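Local coordinates for protein SAM-dependent methyltransferase (Streptococcus pneumoniae, PDB 3KR9) that probably methylates the N1 atom of an adenine in tRNA, using S-adenosylmethionine as the methyl donor, at residues Q136-S141 against I152-A157; A10-Q15 against V112-L117; A17-V22 against V87-G92; G45-G50 against L72-A77. All coordinates share one frame; numbering follows the deposited sequence.

Contact 2 opens first, with the loop A10-Q15 after the first helix. Contact 3 opens next on strand 17-22. Contact 4 then closes the shortest of the three nested loops, joining G45-G50 to L72-A77. The chain returns to the sheet centre at V87-G92, which closes contact 3 around contact 4. V112-L117 closes contact 2 around both. Contact 1 follows in series as a hairpin of Q136-S141 with I152-A157. All four reach one seven-stranded mixed sheet. Contact 4 lies toward the strand 68-72 edge, contact 3 near the middle, and contact 1 at the hairpin edge. Contact 2 touches both contact 1 and contact 3.

Contact 1: Q136-S141 against I152-A157; sequences QIVAES and ILVVEA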
loop_
_atom_site.group_PDB
_atom_site.type_symbol
_atom_site.label_atom_id
_atom_site.label_comp_id
_atom_site.label_asym_id
_atom_site.label_seq_id
_atom_site.Cartn_x
_atom_site.Cartn_y
_atom_site.Cartn_z
ATOM N N GLN A 136 -2.700 13.459 -0.347
ATOM C CA GLN A 136 -1.563 13.690 0.556
ATOM C C GLN A 136 -1.353 12.473 1.462
ATOM O O GLN A 136 -2.293 11.848 1.894
ATOM C CB GLN A 136 -1.765 14.958 1.448
ATOM C CG GLN A 136 -3.095 14.979 2.217
ATOM C CD GLN A 136 -3.236 16.165 3.212
ATOM O OE1 GLN A 136 -2.255 16.761 3.605
ATOM N NE2 GLN A 136 -4.467 16.456 3.626
ATOM N N ILE A 137 -0.105 12.186 1.776
ATOM C CA ILE A 137 0.214 11.131 2.691
ATOM C C ILE A 137 0.046 11.742 4.052
ATOM O O ILE A 137 0.487 12.895 4.282
ATOM C CB ILE A 137 1.632 10.612 2.413
ATOM C CG1 ILE A 137 1.639 9.914 1.013
ATOM C CG2 ILE A 137 2.110 9.643 3.506
ATOM C CD1 ILE A 137 3.082 9.707 0.455
ATOM N N VAL A 138 -0.641 11.025 4.931
ATOM C CA VAL A 138 -0.836 11.504 6.323
ATOM C C VAL A 138 -0.219 10.552 7.354
ATOM O O VAL A 138 -0.208 10.856 8.565
ATOM C CB VAL A 138 -2.332 11.680 6.688
ATOM C CG1 VAL A 138 -3.046 12.702 5.758
ATOM C CG2 VAL A 138 -3.037 10.314 6.771
ATOM N N ALA A 139 0.314 9.425 6.901
ATOM C CA ALA A 139 1.022 8.503 7.800
ATOM C C ALA A 139 1.719 7.430 6.960
ATOM O O ALA A 139 1.276 7.123 5.818
ATOM C CB ALA A 139 0.024 7.853 8.799
ATOM N N GLU A 140 2.824 6.897 7.484
ATOM C CA GLU A 140 3.488 5.782 6.838
ATOM C C GLU A 140 4.012 4.815 7.880
ATOM O O GLU A 140 4.469 5.231 8.960
ATOM C CB GLU A 140 4.656 6.245 5.966
ATOM C CG GLU A 140 4.319 7.280 4.900
ATOM C CD GLU A 140 5.546 7.636 4.074
ATOM O OE1 GLU A 140 6.537 8.060 4.690
ATOM O OE2 GLU A 140 5.529 7.523 2.815
ATOM N N SER A 141 4.007 3.541 7.569
ATOM C CA SER A 141 4.629 2.563 8.428
ATOM C C SER A 141 5.418 1.580 7.636
ATOM O O SER A 141 5.123 1.397 6.507
ATOM C CB SER A 141 3.601 1.861 9.281
ATOM O OG SER A 141 2.795 2.784 9.945
ATOM N N ILE A 152 3.656 0.766 4.118
ATOM C CA ILE A 152 2.204 1.066 4.125
ATOM C C ILE A 152 2.035 2.617 4.061
ATOM O O ILE A 152 2.600 3.341 4.901
ATOM C CB ILE A 152 1.531 0.540 5.445
ATOM C CG1 ILE A 152 1.630 -1.002 5.530
ATOM C CG2 ILE A 152 0.068 1.050 5.596
ATOM C CD1 ILE A 152 1.339 -1.531 6.921
ATOM N N LEU A 153 1.262 3.122 3.082
ATOM C CA LEU A 153 1.038 4.539 2.926
ATOM C C LEU A 153 -0.415 4.830 3.236
ATOM O O LEU A 153 -1.310 4.156 2.699
ATOM C CB LEU A 153 1.300 4.977 1.490
ATOM C CG LEU A 153 2.734 5.138 1.021
ATOM C CD1 LEU A 153 3.648 3.979 1.447
ATOM C CD2 LEU A 153 2.700 5.306 -0.536
ATOM N N VAL A 154 -0.650 5.825 4.101
ATOM C CA VAL A 154 -2.028 6.227 4.426
ATOM C C VAL A 154 -2.259 7.588 3.766
ATOM O O VAL A 154 -1.426 8.461 3.867
ATOM C CB VAL A 154 -2.263 6.398 5.944
ATOM C CG1 VAL A 154 -3.790 6.601 6.217
ATOM C CG2 VAL A 154 -1.706 5.180 6.790
ATOM N N VAL A 155 -3.401 7.783 3.121
ATOM C CA VAL A 155 -3.538 8.863 2.181
ATOM C C VAL A 155 -4.908 9.412 2.351
ATOM O O VAL A 155 -5.878 8.649 2.594
ATOM C CB VAL A 155 -3.419 8.313 0.711
ATOM C CG1 VAL A 155 -3.665 9.439 -0.300
ATOM C CG2 VAL A 155 -2.044 7.617 0.516
ATOM N N GLU A 156 -5.016 10.736 2.266
ATOM C CA GLU A 156 -6.334 11.349 2.276
ATOM C C GLU A 156 -6.278 12.464 1.233
ATOM O O GLU A 156 -5.201 12.769 0.749
ATOM C CB GLU A 156 -6.644 11.883 3.695
ATOM C CG GLU A 156 -6.565 10.728 4.717
ATOM C CD GLU A 156 -6.867 11.143 6.162
ATOM O OE1 GLU A 156 -6.733 12.334 6.497
ATOM O OE2 GLU A 156 -7.263 10.269 6.954
ATOM N N ALA A 157 -7.416 13.026 0.880
ATOM C CA ALA A 157 -7.499 14.058 -0.171
ATOM C C ALA A 157 -6.765 15.288 0.278
ATOM O O ALA A 157 -6.949 15.714 1.427
ATOM C CB ALA A 157 -9.014 14.414 -0.437
#
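Q136 and E156 pair at one end of this antiparallel contact, and S141 and I152 pair at the other. Each pair exchanges two backbone hydrogen bonds. The bond from Q136 N to E156 O is 2.8 Å long and almost straight at 175°. Between the pairs, the strand 136-141 carries a beta bulge. V138 N donates to V154 O at 2.9 Å, but V154 N donates to A139 O, one residue further on. V138 N, V154 O, V154 N and A139 O are thus all satisfied across the hairpin. L153 and V155 turn their backbone groups the other way, to L117 and L115.

The side chains fill in around the bulge. V154 CG1 is anti to the backbone N (chi1 -171°) and meets V138 CG2 at 3.8 Å, the two side chains crossing at about a right angle. This leaves V154 CG2, beside the backbone N, to meet A139 CB. The extended chain of E156 crosses V138, and its OE1 lies 3.8 Å from V138 CG1. E156 OE2 forms a salt bridge with R114. On the face shared with I137 and V155, E140 OE2 forms a salt bridge with R127, and OE1 accepts from L173 N. Q136 NE2 makes a weak bond of 3.4 Å to A157 O. The arrangement is a bulged beta hairpin of strands 135-145 and 148-157, at the edge of a class I Rossmann-like methyltransferase sheet.

Contact 2: A10-Q15 against V112-L117; sequences ASFVSQ and VERLIL
The R114 guanidinium has F12 O at its edge and S14 OG over one face. R114 NH1 donates to F12 O at 2.9 Å, on a lone pair in the carbonyl plane. The N-H...O angle is 146°, so the bond is somewhat bent. S14 OG sits 3.6 Å above the plane of the R114 guanidinium, offset toward the rim. The F12 ring has R114 NH1 near its plane at the edge, and S11 OG over one face, again off centre.

The R114 chain runs straight from the backbone and bends at chi3 (-79°), which turns the guanidinium onto the loop. A water extends the polar part. It contacts S14 OG at 2.7 Å and donates to E113 OE1 at 2.7 Å.

Next to the arginine, around I116, the contact is apolar. I116 CD1 fits against F12 CB at 3.6 Å and V13 CG2 at 3.5 Å. The side chains of V13 and I116 cross at about a right angle. The F12 CB faces the strand, while the ring leads away from it toward V154, A139 and S141.

The loop between helix 4-10 and strand 17-22 thus lies over one face of the sheet. It covers strand 114-119 and reaches strand 87-93 through V13 on T89. Through F12 it also reaches the hairpin strands 135-145 and 148-157.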
loop_
_atom_site.group_PDB
_atom_site.type_symbol
_atom_site.label_atom_id
_atom_site.label_comp_id
_atom_site.label_asym_id
_atom_site.label_seq_id
_atom_site.Cartn_x
_atom_site.Cartn_y
_atom_site.Cartn_z
ATOM N N ALA A 10 -4.647 -2.864 8.928
ATOM C CA ALA A 10 -5.870 -2.835 9.731
ATOM C C ALA A 10 -5.894 -1.694 10.712
ATOM O O ALA A 10 -6.973 -1.223 11.088
ATOM C CB ALA A 10 -5.949 -4.120 10.576
ATOM N N SER A 11 -4.723 -1.336 11.217
ATOM C CA SER A 11 -4.737 -0.417 12.378
ATOM C C SER A 11 -5.049 1.006 11.913
ATOM O O SER A 11 -5.385 1.892 12.742
ATOM C CB SER A 11 -3.428 -0.435 13.102
ATOM O OG SER A 11 -2.399 0.087 12.282
ATOM N N PHE A 12 -4.948 1.224 10.597
ATOM C CA PHE A 12 -5.312 2.494 10.052
ATOM C C PHE A 12 -6.752 2.546 9.615
ATOM O O PHE A 12 -7.230 3.613 9.243
ATOM C CB PHE A 12 -4.377 2.909 8.942
ATOM C CG PHE A 12 -2.968 3.212 9.401
ATOM C CD1 PHE A 12 -2.682 4.395 10.107
ATOM C CD2 PHE A 12 -1.927 2.333 9.095
ATOM C CE1 PHE A 12 -1.381 4.688 10.488
ATOM C CE2 PHE A 12 -0.622 2.617 9.467
ATOM C CZ PHE A 12 -0.348 3.797 10.163
ATOM N N VAL A 13 -7.487 1.446 9.747
ATOM C CA VAL A 13 -8.881 1.473 9.287
ATOM C C VAL A 13 -9.779 2.066 10.317
ATOM O O VAL A 13 -10.008 1.441 11.355
ATOM C CB VAL A 13 -9.414 0.072 8.873
ATOM C CG1 VAL A 13 -10.899 0.140 8.419
ATOM C CG2 VAL A 13 -8.525 -0.495 7.809
ATOM N N SER A 14 -10.312 3.250 9.996
ATOM C CA SER A 14 -11.003 4.075 10.982
ATOM C C SER A 14 -12.207 3.341 11.525
ATOM O O SER A 14 -12.963 2.666 10.771
ATOM C CB SER A 14 -11.419 5.446 10.380
ATOM O OG SER A 14 -10.261 6.044 9.832
ATOM N N GLN A 15 -12.361 3.493 12.835
ATOM C CA GLN A 15 -13.421 2.867 13.619
ATOM C C GLN A 15 -14.723 3.269 13.013
ATOM O O GLN A 15 -14.911 4.442 12.698
ATOM C CB GLN A 15 -13.355 3.365 15.102
ATOM C CG GLN A 15 -14.539 2.886 15.945
ATOM C CD GLN A 15 -14.452 1.404 16.233
ATOM O OE1 GLN A 15 -13.369 0.894 16.489
ATOM N NE2 GLN A 15 -15.585 0.699 16.160
ATOM N N VAL A 112 -14.361 9.232 -0.506
ATOM C CA VAL A 112 -13.686 8.262 0.373
ATOM C C VAL A 112 -12.784 9.048 1.284
ATOM O O VAL A 112 -12.084 9.899 0.781
ATOM C CB VAL A 112 -12.899 7.222 -0.500
ATOM C CG1 VAL A 112 -12.082 6.249 0.360
ATOM C CG2 VAL A 112 -13.899 6.440 -1.394
ATOM N N GLU A 113 -12.808 8.806 2.618
ATOM C CA GLU A 113 -11.993 9.599 3.549
ATOM C C GLU A 113 -10.527 9.202 3.449
ATOM O O GLU A 113 -9.605 10.044 3.495
ATOM C CB GLU A 113 -12.445 9.393 5.028
ATOM C CG GLU A 113 -13.942 9.629 5.284
ATOM C CD GLU A 113 -14.417 9.072 6.623
ATOM O OE1 GLU A 113 -13.650 8.400 7.340
ATOM O OE2 GLU A 113 -15.594 9.278 6.950
ATOM N N ARG A 114 -10.305 7.900 3.311
ATOM C CA ARG A 114 -8.973 7.399 3.502
ATOM C C ARG A 114 -8.655 6.145 2.623
ATOM O O ARG A 114 -9.521 5.293 2.404
ATOM C CB ARG A 114 -8.797 7.098 5.001
ATOM C CG ARG A 114 -7.437 6.497 5.346
ATOM C CD ARG A 114 -7.369 6.248 6.883
ATOM N NE ARG A 114 -7.097 7.496 7.608
ATOM C CZ ARG A 114 -6.662 7.516 8.863
ATOM N NH1 ARG A 114 -6.511 6.369 9.499
ATOM N NH2 ARG A 114 -6.409 8.673 9.492
ATOM N N LEU A 115 -7.434 6.117 2.096
ATOM C CA LEU A 115 -6.885 5.029 1.342
ATOM C C LEU A 115 -5.713 4.524 2.119
ATOM O O LEU A 115 -4.892 5.317 2.558
ATOM C CB LEU A 115 -6.344 5.516 0.014
ATOM C CG LEU A 115 -7.210 5.849 -1.191
ATOM C CD1 LEU A 115 -8.656 6.248 -0.941
ATOM C CD2 LEU A 115 -6.421 6.832 -2.137
ATOM N N ILE A 116 -5.623 3.200 2.263
ATOM C CA ILE A 116 -4.478 2.619 2.902
ATOM C C ILE A 116 -3.826 1.705 1.889
ATOM O O ILE A 116 -4.421 0.750 1.444
ATOM C CB ILE A 116 -4.897 1.824 4.205
ATOM C CG1 ILE A 116 -5.827 2.673 5.077
ATOM C CG2 ILE A 116 -3.674 1.268 4.958
ATOM C CD1 ILE A 116 -6.517 1.904 6.194
ATOM N N LEU A 117 -2.578 1.995 1.566
ATOM C CA LEU A 117 -1.932 1.370 0.460
ATOM C C LEU A 117 -0.657 0.701 0.900
ATOM O O LEU A 117 0.199 1.319 1.536
ATOM C CB LEU A 117 -1.617 2.415 -0.626
ATOM C CG LEU A 117 -2.744 3.397 -0.965
ATOM C CD1 LEU A 117 -2.194 4.532 -1.896
ATOM C CD2 LEU A 117 -3.971 2.714 -1.580
HETATM O O HOH W 1 -11.161 7.500 7.761
#

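Contact 3: A17-V22 against V87-G92; sequences AILLDV and VITIAG
L19, D21 and T89 form the tight part of this parallel pair, on one face of the sheet. T89 OG1 donates to D21 OD1 at 2.7 Å and meets it from above the carboxylate plane. T89 chi1 (45°) sets OG1 between the backbone N and the carbonyl carbon, on the side of D21. T89 CG2 is left to meet L19 CD1 at 3.6 Å, the two side chains crossing at about a right angle. Regular backbone bonds hold the middle: L20 N to V87 O, T89 N to L20 O, and V22 N to T89 O, the last nearly straight at 178°. At the start of the pair, A17 CB and V87 CG2 are only 3.4 Å apart, closer than usual for two carbons. The side chains are tight there, although the backbone bond from V87 N to I18 O is long at 3.3 Å.

The other end is looser. The strands part beyond V22, and a water takes over. It donates to V22 O at 2.6 Å and to D21 OD1 at 2.9 Å, and accepts from A91 N. D21 OD2 has a further partner in S24 OG, in the loop after strand 17-22. On the opposite face, L20 lies beside I88, and V22 CG2 packs on I90 CG1 at 3.9 Å.

Strands 17-22 and 87-93 pair near the middle of the Rossmann-like sheet. Strand 39-46 flanks 17-22, and strand 114-119 flanks 87-93. Helix 28-35 covers the D21 and T89 face through L29.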
loop_
_atom_site.group_PDB
_atom_site.type_symbol
_atom_site.label_atom_id
_atom_site.label_comp_id
_atom_site.label_asym_id
_atom_site.label_seq_id
_atom_site.Cartn_x
_atom_site.Cartn_y
_atom_site.Cartn_z
ATOM N N ALA A 17 -15.755 2.496 10.021
ATOM C CA ALA A 17 -15.693 2.570 8.525
ATOM C C ALA A 17 -16.584 1.593 7.804
ATOM O O ALA A 17 -16.929 0.476 8.293
ATOM C CB ALA A 17 -14.204 2.392 8.021
ATOM N N ILE A 18 -16.982 1.991 6.610
ATOM C CA ILE A 18 -17.422 1.032 5.612
ATOM C C ILE A 18 -16.213 0.809 4.685
ATOM O O ILE A 18 -15.699 1.775 4.123
ATOM C CB ILE A 18 -18.609 1.564 4.816
ATOM C CG1 ILE A 18 -19.862 1.646 5.718
ATOM C CG2 ILE A 18 -18.872 0.670 3.596
ATOM C CD1 ILE A 18 -21.132 1.834 4.928
ATOM N N LEU A 19 -15.736 -0.442 4.566
ATOM C CA LEU A 19 -14.432 -0.726 3.939
ATOM C C LEU A 19 -14.563 -1.354 2.557
ATOM O O LEU A 19 -15.322 -2.317 2.393
ATOM C CB LEU A 19 -13.645 -1.693 4.826
ATOM C CG LEU A 19 -12.267 -2.256 4.408
ATOM C CD1 LEU A 19 -11.163 -1.227 4.215
ATOM C CD2 LEU A 19 -11.733 -3.487 5.269
ATOM N N LEU A 20 -13.782 -0.885 1.592
ATOM C CA LEU A 20 -13.574 -1.697 0.378
ATOM C C LEU A 20 -12.165 -2.270 0.446
ATOM O O LEU A 20 -11.206 -1.503 0.568
ATOM C CB LEU A 20 -13.755 -0.859 -0.918
ATOM C CG LEU A 20 -13.173 -1.502 -2.188
ATOM C CD1 LEU A 20 -14.058 -2.775 -2.531
ATOM C CD2 LEU A 20 -13.135 -0.538 -3.404
ATOM N N ASP A 21 -12.021 -3.619 0.411
ATOM C CA ASP A 21 -10.690 -4.236 0.439
ATOM C C ASP A 21 -10.487 -4.790 -0.977
ATOM O O ASP A 21 -11.177 -5.748 -1.348
ATOM C CB ASP A 21 -10.626 -5.418 1.429
ATOM C CG ASP A 21 -9.204 -5.984 1.588
ATOM O OD1 ASP A 21 -8.195 -5.265 1.329
ATOM O OD2 ASP A 21 -9.093 -7.181 1.986
ATOM N N VAL A 22 -9.580 -4.193 -1.742
ATOM C CA VAL A 22 -9.398 -4.528 -3.198
ATOM C C VAL A 22 -8.507 -5.760 -3.391
ATOM O O VAL A 22 -7.372 -5.772 -2.952
ATOM C CB VAL A 22 -8.775 -3.356 -3.981
ATOM C CG1 VAL A 22 -8.511 -3.752 -5.495
ATOM C CG2 VAL A 22 -9.647 -2.074 -3.905
ATOM N N VAL A 87 -13.366 3.986 3.535
ATOM C CA VAL A 87 -11.928 3.557 3.594
ATOM C C VAL A 87 -11.696 2.458 2.533
ATOM O O VAL A 87 -12.547 1.617 2.357
ATOM C CB VAL A 87 -11.561 2.988 4.998
ATOM C CG1 VAL A 87 -10.092 2.556 5.096
ATOM C CG2 VAL A 87 -11.891 4.022 6.118
ATOM N N ILE A 88 -10.547 2.489 1.838
ATOM C CA ILE A 88 -10.182 1.506 0.872
ATOM C C ILE A 88 -8.759 1.072 1.239
ATOM O O ILE A 88 -7.907 1.899 1.572
ATOM C CB ILE A 88 -10.196 2.088 -0.568
ATOM C CG1 ILE A 88 -11.624 2.502 -0.999
ATOM C CG2 ILE A 88 -9.692 1.064 -1.578
ATOM C CD1 ILE A 88 -11.584 3.355 -2.318
ATOM N N THR A 89 -8.568 -0.243 1.294
ATOM C CA THR A 89 -7.269 -0.838 1.478
ATOM C C THR A 89 -6.935 -1.500 0.146
ATOM O O THR A 89 -7.826 -2.103 -0.458
ATOM C CB THR A 89 -7.349 -1.953 2.583
ATOM O OG1 THR A 89 -8.503 -2.766 2.380
ATOM C CG2 THR A 89 -7.556 -1.307 4.019
ATOM N N ILE A 90 -5.670 -1.414 -0.275
ATOM C CA ILE A 90 -5.184 -2.067 -1.464
ATOM C C ILE A 90 -3.779 -2.478 -1.046
ATOM O O ILE A 90 -2.892 -1.633 -0.860
ATOM C CB ILE A 90 -5.078 -1.107 -2.745
ATOM C CG1 ILE A 90 -6.367 -0.300 -2.942
ATOM C CG2 ILE A 90 -4.748 -1.972 -4.002
ATOM C CD1 ILE A 90 -6.439 0.606 -4.274
ATOM N N ALA A 91 -3.576 -3.780 -0.874
ATOM C CA ALA A 91 -2.374 -4.305 -0.257
ATOM C C ALA A 91 -1.897 -5.500 -1.090
ATOM O O ALA A 91 -2.711 -6.160 -1.743
ATOM C CB ALA A 91 -2.696 -4.769 1.160
ATOM N N GLY A 92 -0.593 -5.749 -1.082
ATOM C CA GLY A 92 -0.016 -6.947 -1.641
ATOM C C GLY A 92 0.176 -6.912 -3.162
ATOM O O GLY A 92 0.188 -7.976 -3.828
HETATM O O HOH W 2 -6.170 -5.449 -0.683
#

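Contact 4: G45-G50 against L72-A77; sequences GEVVEG and LANGLA
The backbones of E46 and L72 run parallel and share a single bridge, where A73 N donates to E46 O at 2.9 Å with an N-H...O angle of 157°.

L72 brings its CD1 methyl against the carbonyls of E46 and V47. With CG anti to the backbone N (chi1 175°), its CD1 lies 3.4 Å from E46 O and 3.6 Å from V47 O. Within the contact CD1 rests on these backbone carbonyls; L72 also packs on Y52 of helix 49-61. V47 and N74 lie side by side and point the same way. V47 CG2 touches N74 OD1 at 3.7 Å and N74 CB at 3.8 Å. This is a modest contact at the surface, and both residues are exposed. E46 turns its carboxylate away from the 72-77 segment, and its side chain packs on P51, Y52 and A55 of helix 49-61.

L72 CA also approaches E46 O, at 3.2 Å. Beyond this point the paths stay close for one residue more, with V47 CA 3.5 Å from A73 O. They then diverge. V48 sits at the N-cap position of helix 49-61, and segment 72-77 turns off at G75. There A77 N bonds back to N74 O and closes a type II' beta turn, with G75 at positive phi (54°), leading into a 3-10 segment. L76 is buried against L20 and V22. The whole belongs to the parallel edge pair 39-46 and 68-72 of a class I methyltransferase sheet, linked by a beta-alpha-beta crossover through helix 49-61. In this fold the carboxyl ends of such strands commonly border the S-adenosylmethionine pocket, and the loops here are consistent with that place.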
loop_
_atom_site.group_PDB
_atom_site.type_symbol
_atom_site.label_atom_id
_atom_site.label_comp_id
_atom_site.label_asym_id
_atom_site.label_seq_id
_atom_site.Cartn_x
_atom_site.Cartn_y
_atom_site.Cartn_z
ATOM N N GLY A 45 -13.439 -6.925 -2.973
ATOM C CA GLY A 45 -13.414 -7.016 -4.431
ATOM C C GLY A 45 -12.439 -8.086 -4.837
ATOM O O GLY A 45 -11.404 -8.211 -4.231
ATOM N N GLU A 46 -12.780 -8.887 -5.846
ATOM C CA GLU A 46 -11.891 -9.905 -6.353
ATOM C C GLU A 46 -12.001 -9.922 -7.905
ATOM O O GLU A 46 -13.098 -9.944 -8.433
ATOM C CB GLU A 46 -12.334 -11.312 -5.847
ATOM C CG GLU A 46 -12.403 -11.481 -4.320
ATOM C CD GLU A 46 -11.040 -11.433 -3.665
ATOM O OE1 GLU A 46 -10.018 -11.449 -4.394
ATOM O OE2 GLU A 46 -10.969 -11.391 -2.396
ATOM N N VAL A 47 -10.896 -9.951 -8.622
ATOM C CA VAL A 47 -11.030 -9.930 -10.087
ATOM C C VAL A 47 -11.021 -11.343 -10.699
ATOM O O VAL A 47 -11.544 -11.532 -11.809
ATOM C CB VAL A 47 -9.988 -9.040 -10.776
ATOM C CG1 VAL A 47 -8.596 -9.587 -10.527
ATOM C CG2 VAL A 47 -10.293 -8.961 -12.358
ATOM N N VAL A 48 -10.428 -12.321 -10.009
ATOM C CA VAL A 48 -10.394 -13.706 -10.515
ATOM C C VAL A 48 -11.326 -14.645 -9.741
ATOM O O VAL A 48 -11.600 -14.440 -8.516
ATOM C CB VAL A 48 -8.924 -14.292 -10.646
ATOM C CG1 VAL A 48 -7.950 -13.571 -9.759
ATOM C CG2 VAL A 48 -8.883 -15.797 -10.376
ATOM N N GLU A 49 -11.798 -15.665 -10.457
ATOM C CA GLU A 49 -12.850 -16.593 -10.012
ATOM C C GLU A 49 -12.470 -17.394 -8.755
ATOM O O GLU A 49 -13.272 -17.535 -7.836
ATOM C CB GLU A 49 -13.156 -17.591 -11.146
ATOM C CG GLU A 49 -14.103 -18.746 -10.753
ATOM C CD GLU A 49 -15.503 -18.272 -10.675
ATOM O OE1 GLU A 49 -15.724 -17.033 -10.697
ATOM O OE2 GLU A 49 -16.397 -19.123 -10.546
ATOM N N GLY A 50 -11.268 -17.950 -8.743
ATOM C CA GLY A 50 -10.758 -18.647 -7.554
ATOM C C GLY A 50 -10.812 -17.812 -6.252
ATOM O O GLY A 50 -11.549 -18.129 -5.343
ATOM N N LEU A 72 -17.220 -9.666 -7.885
ATOM C CA LEU A 72 -16.302 -10.071 -8.896
ATOM C C LEU A 72 -16.146 -8.871 -9.842
ATOM O O LEU A 72 -17.092 -8.547 -10.538
ATOM C CB LEU A 72 -16.954 -11.238 -9.686
ATOM C CG LEU A 72 -16.106 -11.656 -10.858
ATOM C CD1 LEU A 72 -14.781 -12.270 -10.298
ATOM C CD2 LEU A 72 -16.923 -12.650 -11.761
ATOM N N ALA A 73 -14.990 -8.205 -9.828
ATOM C CA ALA A 73 -14.804 -6.954 -10.587
ATOM C C ALA A 73 -13.380 -6.525 -10.422
ATOM O O ALA A 73 -12.705 -6.899 -9.429
ATOM C CB ALA A 73 -15.743 -5.849 -10.109
ATOM N N ASN A 74 -12.886 -5.795 -11.403
ATOM C CA ASN A 74 -11.489 -5.390 -11.349
ATOM C C ASN A 74 -11.306 -4.056 -10.622
ATOM O O ASN A 74 -11.898 -3.034 -11.010
ATOM C CB ASN A 74 -10.962 -5.242 -12.741
ATOM C CG ASN A 74 -9.488 -4.943 -12.760
ATOM O OD1 ASN A 74 -8.660 -5.622 -12.103
ATOM N ND2 ASN A 74 -9.132 -3.949 -13.529
ATOM N N GLY A 75 -10.456 -4.079 -9.607
ATOM C CA GLY A 75 -10.069 -2.871 -8.876
ATOM C C GLY A 75 -11.258 -2.108 -8.373
ATOM O O GLY A 75 -12.091 -2.656 -7.672
ATOM N N LEU A 76 -11.333 -0.816 -8.711
ATOM C CA LEU A 76 -12.397 0.048 -8.170
ATOM C C LEU A 76 -13.764 -0.173 -8.810
ATOM O O LEU A 76 -14.772 0.375 -8.356
ATOM C CB LEU A 76 -11.982 1.517 -8.235
ATOM C CG LEU A 76 -10.734 1.881 -7.417
ATOM C CD1 LEU A 76 -10.533 3.450 -7.402
ATOM C CD2 LEU A 76 -10.754 1.297 -5.958
ATOM N N ALA A 77 -13.827 -0.973 -9.877
ATOM C CA ALA A 77 -15.164 -1.439 -10.357
ATOM C C ALA A 77 -16.008 -2.158 -9.267
ATOM O O ALA A 77 -17.194 -2.348 -9.427
ATOM C CB ALA A 77 -15.019 -2.362 -11.591
#